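Local coordinates for ABC transporter, solute-binding protein (PDB 6LKH) that binds alpha-D-glucose 6-phosphate as the extracellular solute-binding component of an ABC transporter in Staphylococcus aureus, at residues Gly57-Glu62 with Asn214-Ala219; Ser94-Pro99 with Phe250-Ile255; Gln142-Ile147 with Ala184-Glu189. All coordinates share one frame; numbering follows the deposited sequence.

Contact 1 (Gly57-Glu62 with Asn214-Ala219); sequences GGVLSE and NVDGIA. With G6P (6-O-phosphono-alpha-D-glucopyranose), chain E.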
loop_
_atom_site.group_PDB
_atom_site.type_symbol
_atom_site.label_atom_id
_atom_site.label_comp_id
_atom_site.label_asym_id
_atom_site.label_seq_id
_atom_site.Cartn_x
_atom_site.Cartn_y
_atom_site.Cartn_z
ATOM N N GLY A 57 -17.681 -6.737 17.787
ATOM C CA GLY A 57 -17.819 -7.847 16.872
ATOM C C GLY A 57 -19.234 -8.399 16.856
ATOM O O GLY A 57 -20.013 -8.246 17.802
ATOM N N GLY A 58 -19.562 -9.061 15.755
ATOM C CA GLY A 58 -20.916 -9.486 15.488
ATOM C C GLY A 58 -21.746 -8.378 14.861
ATOM O O GLY A 58 -21.399 -7.196 14.893
ATOM N N VAL A 59 -22.867 -8.778 14.271
ATOM C CA VAL A 59 -23.784 -7.818 13.636
ATOM C C VAL A 59 -24.735 -7.362 14.738
ATOM O O VAL A 59 -25.886 -7.790 14.844
ATOM C CB VAL A 59 -24.497 -8.413 12.415
ATOM C CG1 VAL A 59 -23.494 -8.649 11.287
ATOM C CG2 VAL A 59 -25.207 -9.720 12.756
ATOM N N LEU A 60 -24.231 -6.457 15.585
ATOM C CA LEU A 60 -24.953 -6.074 16.797
ATOM C C LEU A 60 -26.209 -5.279 16.477
ATOM O O LEU A 60 -27.234 -5.431 17.151
ATOM C CB LEU A 60 -24.041 -5.261 17.717
ATOM C CG LEU A 60 -22.804 -5.976 18.254
ATOM C CD1 LEU A 60 -22.031 -5.049 19.175
ATOM C CD2 LEU A 60 -23.188 -7.252 18.985
ATOM N N SER A 61 -26.151 -4.417 15.463
ATOM C CA SER A 61 -27.307 -3.605 15.111
ATOM C C SER A 61 -28.513 -4.439 14.705
ATOM O O SER A 61 -29.614 -3.888 14.607
ATOM C CB SER A 61 -26.949 -2.654 13.970
ATOM O OG SER A 61 -26.840 -3.359 12.744
ATOM N N GLU A 62 -28.341 -5.741 14.469
ATOM C CA GLU A 62 -29.412 -6.574 13.946
ATOM C C GLU A 62 -29.737 -7.793 14.797
ATOM O O GLU A 62 -30.762 -8.438 14.542
ATOM C CB GLU A 62 -29.063 -7.057 12.530
ATOM C CG GLU A 62 -28.907 -5.948 11.510
ATOM C CD GLU A 62 -28.502 -6.478 10.148
ATOM O OE1 GLU A 62 -28.228 -7.692 10.044
ATOM O OE2 GLU A 62 -28.458 -5.685 9.184
ATOM N N ASN A 214 -21.521 -8.140 6.422
ATOM C CA ASN A 214 -21.745 -7.878 7.835
ATOM C C ASN A 214 -21.191 -6.508 8.199
ATOM O O ASN A 214 -20.058 -6.176 7.842
ATOM C CB ASN A 214 -21.088 -8.953 8.700
ATOM C CG ASN A 214 -21.648 -10.328 8.442
ATOM O OD1 ASN A 214 -22.677 -10.483 7.789
ATOM N ND2 ASN A 214 -20.976 -11.342 8.966
ATOM N N VAL A 215 -21.996 -5.717 8.897
ATOM C CA VAL A 215 -21.544 -4.465 9.489
ATOM C C VAL A 215 -21.345 -4.749 10.973
ATOM O O VAL A 215 -22.304 -4.766 11.748
ATOM C CB VAL A 215 -22.534 -3.323 9.247
ATOM C CG1 VAL A 215 -22.096 -2.056 9.987
ATOM C CG2 VAL A 215 -22.673 -3.042 7.755
ATOM N N ASP A 216 -20.098 -4.991 11.368
ATOM C CA ASP A 216 -19.798 -5.277 12.762
ATOM C C ASP A 216 -19.969 -4.025 13.614
ATOM O O ASP A 216 -19.755 -2.900 13.157
ATOM C CB ASP A 216 -18.377 -5.817 12.899
ATOM C CG ASP A 216 -18.187 -7.132 12.174
ATOM O OD1 ASP A 216 -19.171 -7.626 11.584
ATOM O OD2 ASP A 216 -17.062 -7.673 12.191
ATOM N N GLY A 217 -20.362 -4.231 14.874
ATOM C CA GLY A 217 -20.673 -3.134 15.760
ATOM C C GLY A 217 -19.887 -3.205 17.056
ATOM O O GLY A 217 -19.255 -4.215 17.383
ATOM N N ILE A 218 -19.936 -2.095 17.790
ATOM C CA ILE A 218 -19.406 -2.003 19.143
ATOM C C ILE A 218 -20.509 -1.439 20.028
ATOM O O ILE A 218 -21.206 -0.494 19.639
ATOM C CB ILE A 218 -18.140 -1.118 19.211
ATOM C CG1 ILE A 218 -17.078 -1.614 18.231
ATOM C CG2 ILE A 218 -17.562 -1.111 20.621
ATOM C CD1 ILE A 218 -15.976 -0.620 17.991
ATOM N N ALA A 219 -20.675 -2.022 21.215
ATOM C CA ALA A 219 -21.743 -1.632 22.125
ATOM C C ALA A 219 -21.232 -1.601 23.557
ATOM O O ALA A 219 -20.453 -2.467 23.963
ATOM C CB ALA A 219 -22.930 -2.597 22.028
HETATM C C1 G6P E . -17.206 -10.990 13.021
HETATM C C2 G6P E . -17.831 -11.190 11.618
HETATM C C3 G6P E . -18.812 -12.291 11.559
HETATM C C4 G6P E . -18.249 -13.508 12.141
HETATM C C5 G6P E . -17.930 -13.290 13.614
HETATM C C6 G6P E . -17.410 -14.570 14.175
HETATM O O1 G6P E . -18.051 -10.184 13.778
HETATM O O2 G6P E . -18.503 -9.984 11.213
HETATM O O3 G6P E . -19.167 -12.546 10.129
HETATM O O4 G6P E . -19.213 -14.575 12.002
HETATM O O5 G6P E . -16.929 -12.215 13.790
HETATM O O6 G6P E . -18.132 -14.830 15.359
HETATM P P G6P E . -19.316 -16.037 15.378
HETATM O O1P G6P E . -18.707 -17.333 15.880
HETATM O O2P G6P E . -19.870 -16.237 13.959
HETATM O O3P G6P E . -20.425 -15.626 16.259
#
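The loop Gly57-Val59 and the edge of strand 213-221 form one wall of the glucose 6-phosphate site, where Gly57, Gly58 and Gly217 join the backbones. Two bonds fix the register: Gly57 N to Gly217 O, 3.0 Å, and Gly217 N back to Gly58 O, 3.1 Å. Gly57 and Gly58 both have positive phi (96° and 84°), a backbone shape at which a CB would press on the preceding carbonyl. Gly58 N is not used in these two bonds and donates to the sugar O1 at 2.7 Å. Asp216 comes to the same end of the sugar with its carboxylate, and OD2 accepts a weak, 3.1 Å bond from O1. Asn214 ND2 reaches O3, though that modelled bond is doubtfully short. Val59, centre of an inverse gamma turn, lays CG1, the branch anti to its carbonyl carbon (chi1 -68°), against Asn214 CB at 3.5 Å. Leu60 lays CD1 over the carbonyl of Gly217 and against Ala219 CB (3.9 Å). Further out, Gln142 of helix 138-151 holds Asn214 OD1 and Tyr9 OH bonds Asp216 OD2, while strand 92-105 pairs with strand 213-221 and strand 54-56 leads into the glycine loop.

Contact 2 (Ser94-Pro99 with Phe250-Ile255); sequences SFLLMP and FDAKSI. With G6P (6-O-phosphono-alpha-D-glucopyranose), chain E.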
loop_
_atom_site.group_PDB
_atom_site.type_symbol
_atom_site.label_atom_id
_atom_site.label_comp_id
_atom_site.label_asym_id
_atom_site.label_seq_id
_atom_site.Cartn_x
_atom_site.Cartn_y
_atom_site.Cartn_z
ATOM N N SER A 94 -20.977 1.413 14.470
ATOM C CA SER A 94 -20.402 0.601 13.402
ATOM C C SER A 94 -18.877 0.621 13.467
ATOM O O SER A 94 -18.266 1.655 13.749
ATOM C CB SER A 94 -20.874 1.113 12.041
ATOM O OG SER A 94 -22.267 0.921 11.866
ATOM N N PHE A 95 -18.261 -0.528 13.181
ATOM C CA PHE A 95 -16.828 -0.703 13.401
ATOM C C PHE A 95 -16.099 -1.250 12.175
ATOM O O PHE A 95 -15.047 -0.726 11.797
ATOM C CB PHE A 95 -16.610 -1.627 14.601
ATOM C CG PHE A 95 -15.190 -2.088 14.772
ATOM C CD1 PHE A 95 -14.166 -1.174 14.945
ATOM C CD2 PHE A 95 -14.882 -3.442 14.787
ATOM C CE1 PHE A 95 -12.858 -1.598 15.114
ATOM C CE2 PHE A 95 -13.584 -3.870 14.957
ATOM C CZ PHE A 95 -12.569 -2.948 15.121
ATOM N N LEU A 96 -16.636 -2.303 11.554
ATOM C CA LEU A 96 -15.981 -2.927 10.414
ATOM C C LEU A 96 -17.016 -3.428 9.418
ATOM O O LEU A 96 -18.177 -3.666 9.759
ATOM C CB LEU A 96 -15.091 -4.102 10.841
ATOM C CG LEU A 96 -13.691 -3.796 11.367
ATOM C CD1 LEU A 96 -12.998 -5.096 11.716
ATOM C CD2 LEU A 96 -12.874 -3.026 10.351
ATOM N N LEU A 97 -16.562 -3.593 8.179
ATOM C CA LEU A 97 -17.305 -4.284 7.134
ATOM C C LEU A 97 -16.647 -5.635 6.894
ATOM O O LEU A 97 -15.437 -5.706 6.652
ATOM C CB LEU A 97 -17.327 -3.474 5.837
ATOM C CG LEU A 97 -17.668 -1.988 5.968
ATOM C CD1 LEU A 97 -17.472 -1.283 4.634
ATOM C CD2 LEU A 97 -19.091 -1.807 6.463
ATOM N N MET A 98 -17.438 -6.700 6.959
ATOM C CA MET A 98 -16.923 -8.065 6.865
ATOM C C MET A 98 -17.758 -8.859 5.872
ATOM O O MET A 98 -18.909 -9.224 6.190
ATOM C CB MET A 98 -16.936 -8.748 8.229
ATOM C CG MET A 98 -16.297 -10.132 8.232
ATOM S SD MET A 98 -14.507 -10.079 8.026
ATOM C CE MET A 98 -14.039 -9.460 9.643
ATOM N N PRO A 99 -17.244 -9.147 4.679
ATOM C CA PRO A 99 -17.958 -10.061 3.784
ATOM C C PRO A 99 -18.091 -11.450 4.396
ATOM O O PRO A 99 -17.195 -11.932 5.094
ATOM C CB PRO A 99 -17.083 -10.078 2.526
ATOM C CG PRO A 99 -16.377 -8.772 2.547
ATOM C CD PRO A 99 -16.130 -8.468 3.996
ATOM N N PHE A 250 -4.071 -6.244 8.415
ATOM C CA PHE A 250 -4.979 -7.370 8.514
ATOM C C PHE A 250 -5.903 -7.560 7.380
ATOM O O PHE A 250 -6.663 -8.443 7.386
ATOM C CB PHE A 250 -5.778 -7.306 9.761
ATOM C CG PHE A 250 -4.987 -7.310 10.995
ATOM C CD1 PHE A 250 -4.668 -8.461 11.620
ATOM C CD2 PHE A 250 -4.625 -6.170 11.546
ATOM C CE1 PHE A 250 -3.966 -8.455 12.767
ATOM C CE2 PHE A 250 -3.919 -6.142 12.682
ATOM C CZ PHE A 250 -3.597 -7.287 13.300
ATOM N N ASP A 251 -5.850 -6.644 6.416
ATOM C CA ASP A 251 -6.691 -6.711 5.221
ATOM C C ASP A 251 -8.162 -6.380 5.490
ATOM O O ASP A 251 -9.022 -6.647 4.649
ATOM C CB ASP A 251 -6.589 -8.101 4.589
ATOM N N ALA A 252 -8.455 -5.805 6.653
ATOM C CA ALA A 252 -9.827 -5.503 7.021
ATOM C C ALA A 252 -10.384 -4.395 6.133
ATOM O O ALA A 252 -9.644 -3.641 5.493
ATOM C CB ALA A 252 -9.916 -5.091 8.491
ATOM N N LYS A 253 -11.711 -4.311 6.092
ATOM C CA LYS A 253 -12.414 -3.266 5.359
ATOM C C LYS A 253 -12.914 -2.222 6.348
ATOM O O LYS A 253 -13.721 -2.531 7.231
ATOM C CB LYS A 253 -13.563 -3.855 4.545
ATOM C CG LYS A 253 -13.075 -4.729 3.414
ATOM C CD LYS A 253 -14.207 -5.410 2.694
ATOM C CE LYS A 253 -13.739 -5.963 1.366
ATOM N NZ LYS A 253 -12.491 -6.772 1.506
ATOM N N SER A 254 -12.429 -0.994 6.194
ATOM C CA SER A 254 -12.669 0.056 7.170
ATOM C C SER A 254 -14.063 0.647 7.017
ATOM O O SER A 254 -14.606 0.753 5.914
ATOM C CB SER A 254 -11.632 1.167 7.026
ATOM O OG SER A 254 -11.960 2.273 7.853
ATOM N N ILE A 255 -14.631 1.057 8.153
ATOM C CA ILE A 255 -15.945 1.696 8.162
ATOM C C ILE A 255 -15.883 3.170 7.792
ATOM O O ILE A 255 -16.929 3.775 7.524
ATOM C CB ILE A 255 -16.589 1.514 9.552
ATOM C CG1 ILE A 255 -18.029 2.032 9.576
ATOM C CG2 ILE A 255 -15.765 2.212 10.634
ATOM C CD1 ILE A 255 -18.962 1.330 8.609
HETATM C C1 G6P E . -17.206 -10.990 13.021
HETATM C C2 G6P E . -17.831 -11.190 11.618
HETATM C C3 G6P E . -18.812 -12.291 11.559
HETATM C C4 G6P E . -18.249 -13.508 12.141
HETATM C C5 G6P E . -17.930 -13.290 13.614
HETATM C C6 G6P E . -17.410 -14.570 14.175
HETATM O O1 G6P E . -18.051 -10.184 13.778
HETATM O O2 G6P E . -18.503 -9.984 11.213
HETATM O O3 G6P E . -19.167 -12.546 10.129
HETATM O O4 G6P E . -19.213 -14.575 12.002
HETATM O O5 G6P E . -16.929 -12.215 13.790
HETATM O O6 G6P E . -18.132 -14.830 15.359
HETATM P P G6P E . -19.316 -16.037 15.378
HETATM O O1P G6P E . -18.707 -17.333 15.880
HETATM O O2P G6P E . -19.870 -16.237 13.959
HETATM O O3P G6P E . -20.425 -15.626 16.259
#
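Leu97 and Lys253 form the polar link of this contact: Leu97 N donates to Lys253 O at 3.2 Å, nearly straight at the hydrogen (173°) but arriving 25° out of the carbonyl plane. Their side chains leave toward the same face, with Leu97 CB 4.0 Å from Lys253 CB. Apolar contacts continue in both directions from this pair. Leu97 CD2 meets Ile255 CD1 at 3.8 Å, the two side chains crossing at about a right angle, and Ile255 CG1 lies 3.9 Å from Ser94 CB. With CG1 of Ile255 anti to its own nitrogen (chi1 -174°), the longer branch runs to Ser94 and Leu97, while CG2 is turned to the carbonyl of Phe95. Leu96 starts away from 250-255, but its CD2 branch comes round to Lys253 O and lies 4.1 Å from Ala252 CB. At the far end, the aliphatic part of Lys253 runs past the CD-CG edge of the Pro99 ring, Lys253 CD 3.8 Å from Pro99 CD. Strand 253-254, weakly bonded, is roughly antiparallel to strand 92-105 and joined to it here by the one Leu97-Lys253 bond; along the other edge of 92-105 runs strand 213-221, where Phe95 and Leu96 together face Asp216 in a classic beta bulge. The adjoining Met98 turns away from Lys253 and brings its CB to 3.6 Å from the glucose 6-phosphate O2. The second shell fixes the polar ends. Gln243, on helix 240-250, bonds through OE1 to Ser254 OG and Ile255 N and through NE2 to Phe95 O, spanning both segments. Lys253 NZ, swung aside by a bend in its last torsion, makes a salt bridge to Glu189 and a hydrogen bond to the carbonyl of Glu268.

Contact 3 (Gln142-Ile147 with Ala184-Glu189); sequences QHMRAI and AGLSYE. With G6P (6-O-phosphono-alpha-D-glucopyranose), chain E.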
loop_
_atom_site.group_PDB
_atom_site.type_symbol
_atom_site.label_atom_id
_atom_site.label_comp_id
_atom_site.label_asym_id
_atom_site.label_seq_id
_atom_site.Cartn_x
_atom_site.Cartn_y
_atom_site.Cartn_z
ATOM N N GLN A 142 -26.175 -15.177 9.220
ATOM C CA GLN A 142 -26.054 -14.266 8.084
ATOM C C GLN A 142 -26.022 -15.021 6.760
ATOM O O GLN A 142 -26.476 -14.493 5.737
ATOM C CB GLN A 142 -24.807 -13.394 8.226
ATOM C CG GLN A 142 -24.909 -12.318 9.304
ATOM C CD GLN A 142 -25.873 -11.213 8.935
ATOM O OE1 GLN A 142 -27.078 -11.323 9.159
ATOM N NE2 GLN A 142 -25.347 -10.140 8.363
ATOM N N HIS A 143 -25.496 -16.248 6.755
ATOM C CA HIS A 143 -25.503 -17.053 5.537
ATOM C C HIS A 143 -26.899 -17.576 5.227
ATOM O O HIS A 143 -27.282 -17.677 4.056
ATOM C CB HIS A 143 -24.530 -18.220 5.670
ATOM C CG HIS A 143 -23.115 -17.876 5.326
ATOM N ND1 HIS A 143 -22.677 -17.761 4.027
ATOM C CD2 HIS A 143 -22.038 -17.642 6.110
ATOM C CE1 HIS A 143 -21.391 -17.458 4.022
ATOM N NE2 HIS A 143 -20.978 -17.384 5.275
ATOM N N MET A 144 -27.664 -17.940 6.262
ATOM C CA MET A 144 -29.032 -18.396 6.040
ATOM C C MET A 144 -29.890 -17.279 5.454
ATOM O O MET A 144 -30.727 -17.523 4.581
ATOM C CB MET A 144 -29.645 -18.913 7.345
ATOM C CG MET A 144 -29.007 -20.182 7.926
ATOM S SD MET A 144 -28.899 -21.586 6.790
ATOM C CE MET A 144 -27.185 -21.493 6.274
ATOM N N ARG A 145 -29.702 -16.044 5.925
ATOM C CA ARG A 145 -30.366 -14.911 5.288
ATOM C C ARG A 145 -29.971 -14.801 3.820
ATOM O O ARG A 145 -30.826 -14.589 2.953
ATOM C CB ARG A 145 -30.023 -13.616 6.023
ATOM C CG ARG A 145 -30.690 -13.457 7.381
ATOM C CD ARG A 145 -30.251 -12.152 8.030
ATOM N NE ARG A 145 -30.666 -11.000 7.235
ATOM C CZ ARG A 145 -30.040 -9.827 7.211
ATOM N NH1 ARG A 145 -28.945 -9.630 7.933
ATOM N NH2 ARG A 145 -30.508 -8.850 6.447
ATOM N N ALA A 146 -28.676 -14.936 3.523
ATOM C CA ALA A 146 -28.220 -14.843 2.140
ATOM C C ALA A 146 -28.819 -15.956 1.291
ATOM O O ALA A 146 -29.214 -15.723 0.142
ATOM C CB ALA A 146 -26.695 -14.888 2.087
ATOM N N ILE A 147 -28.884 -17.175 1.835
ATOM C CA ILE A 147 -29.523 -18.279 1.123
ATOM C C ILE A 147 -31.002 -17.989 0.923
ATOM O O ILE A 147 -31.563 -18.238 -0.152
ATOM C CB ILE A 147 -29.311 -19.603 1.883
ATOM C CG1 ILE A 147 -27.850 -20.045 1.777
ATOM C CG2 ILE A 147 -30.262 -20.691 1.352
ATOM C CD1 ILE A 147 -27.490 -21.205 2.689
ATOM N N ALA A 184 -16.101 -27.661 1.012
ATOM C CA ALA A 184 -16.362 -26.233 1.102
ATOM C C ALA A 184 -17.083 -25.943 2.407
ATOM O O ALA A 184 -17.545 -26.850 3.103
ATOM C CB ALA A 184 -17.176 -25.741 -0.099
ATOM N N GLY A 185 -17.166 -24.657 2.732
ATOM C CA GLY A 185 -17.814 -24.238 3.959
ATOM C C GLY A 185 -18.249 -22.795 3.869
ATOM O O GLY A 185 -17.838 -22.055 2.968
ATOM N N LEU A 186 -19.098 -22.400 4.816
ATOM C CA LEU A 186 -19.631 -21.044 4.879
ATOM C C LEU A 186 -18.952 -20.321 6.037
ATOM O O LEU A 186 -19.158 -20.669 7.206
ATOM C CB LEU A 186 -21.151 -21.058 5.037
ATOM C CG LEU A 186 -21.927 -21.814 3.954
ATOM C CD1 LEU A 186 -23.417 -21.633 4.140
ATOM C CD2 LEU A 186 -21.527 -21.363 2.566
ATOM N N SER A 187 -18.157 -19.311 5.704
ATOM C CA SER A 187 -17.272 -18.652 6.655
ATOM C C SER A 187 -17.346 -17.155 6.378
ATOM O O SER A 187 -18.281 -16.670 5.728
ATOM C CB SER A 187 -15.849 -19.224 6.530
ATOM O OG SER A 187 -14.977 -18.677 7.502
ATOM N N TYR A 188 -16.355 -16.406 6.861
ATOM C CA TYR A 188 -16.246 -14.987 6.557
ATOM C C TYR A 188 -14.826 -14.656 6.122
ATOM O O TYR A 188 -13.904 -15.468 6.234
ATOM C CB TYR A 188 -16.664 -14.112 7.748
ATOM C CG TYR A 188 -15.904 -14.334 9.038
ATOM C CD1 TYR A 188 -16.168 -15.434 9.836
ATOM C CD2 TYR A 188 -14.956 -13.418 9.477
ATOM C CE1 TYR A 188 -15.494 -15.636 11.023
ATOM C CE2 TYR A 188 -14.275 -13.610 10.667
ATOM C CZ TYR A 188 -14.552 -14.721 11.436
ATOM O OH TYR A 188 -13.891 -14.931 12.624
ATOM N N GLU A 189 -14.670 -13.423 5.635
ATOM C CA GLU A 189 -13.473 -13.042 4.892
ATOM C C GLU A 189 -12.208 -13.195 5.735
ATOM O O GLU A 189 -11.230 -13.812 5.300
ATOM C CB GLU A 189 -13.622 -11.602 4.403
ATOM C CG GLU A 189 -12.696 -11.228 3.271
ATOM C CD GLU A 189 -12.889 -9.794 2.821
ATOM O OE1 GLU A 189 -12.696 -8.878 3.652
ATOM O OE2 GLU A 189 -13.246 -9.580 1.641
HETATM C C1 G6P E . -17.206 -10.990 13.021
HETATM C C2 G6P E . -17.831 -11.190 11.618
HETATM C C3 G6P E . -18.812 -12.291 11.559
HETATM C C4 G6P E . -18.249 -13.508 12.141
HETATM C C5 G6P E . -17.930 -13.290 13.614
HETATM C C6 G6P E . -17.410 -14.570 14.175
HETATM O O1 G6P E . -18.051 -10.184 13.778
HETATM O O2 G6P E . -18.503 -9.984 11.213
HETATM O O3 G6P E . -19.167 -12.546 10.129
HETATM O O4 G6P E . -19.213 -14.575 12.002
HETATM O O5 G6P E . -16.929 -12.215 13.790
HETATM O O6 G6P E . -18.132 -14.830 15.359
HETATM P P G6P E . -19.316 -16.037 15.378
HETATM O O1P G6P E . -18.707 -17.333 15.880
HETATM O O2P G6P E . -19.870 -16.237 13.959
HETATM O O3P G6P E . -20.425 -15.626 16.259
#
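His143 and Leu186 make the close half of this contact, the imidazole lying flat over the leucine. Leu186 CB sits 3.5 Å from the ring centroid and only 3° from the ring normal, a CH-pi contact over the middle of the face. The ring edge is used separately: His143 NE2 donates to Ser187 O at 2.8 Å, 168° at the hydrogen. The acceptor lies in the ring plane, although the donor is tilted from the carbonyl plane. CG of His143 lies opposite its carbonyl carbon, which carries the ring off the helix toward the strand. Since NE2 is the donor here, ND1 is probably the acceptor for its other partner, Tyr117 OH; two bonds and the CH-pi contact would then fix the ring's rotation. The 142-147 part of helix 138-151 runs at 112° to strand 184-188, their local axes 9.9 Å apart at closest: a helix packed across the sheet, with His143 making the closest contact. Packing is looser at the leucine's tip: Leu186 CD1 touches Met144 CE and Ile147 CD1 at 4.3 Å each, and Phe160 of helix 154-163 meets all three side chains. This looser half is buried too. At the strand's end Tyr188, also the N-cap of helix 189-198, lays one ring face against the sugar, its CD1 3.7 Å from C4 of glucose 6-phosphate.

How the contacts relate
Contacts 1 and 2 have centres about 11 Å apart and meet through neighbouring strands 213-221 and 92-105. Contact 3 lies further off, about 16 Å from contact 1 and 17 Å from contact 2, centre to centre, but its strand 184-188 also pairs with strand 92-105. Along the chain the segments of contacts 1 and 2 alternate, and both segments of contact 3 come between 94-99 and 214-219. All three reach one mixed sheet and all touch glucose 6-phosphate. A salt bridge, Glu62 to Arg145, joins contact 1 to contact 3, and a second joins contact 2 to it. The shared sheet and ligand are consistent with a two-lobed binding protein closed around its ligand, with long strands passing between lobes.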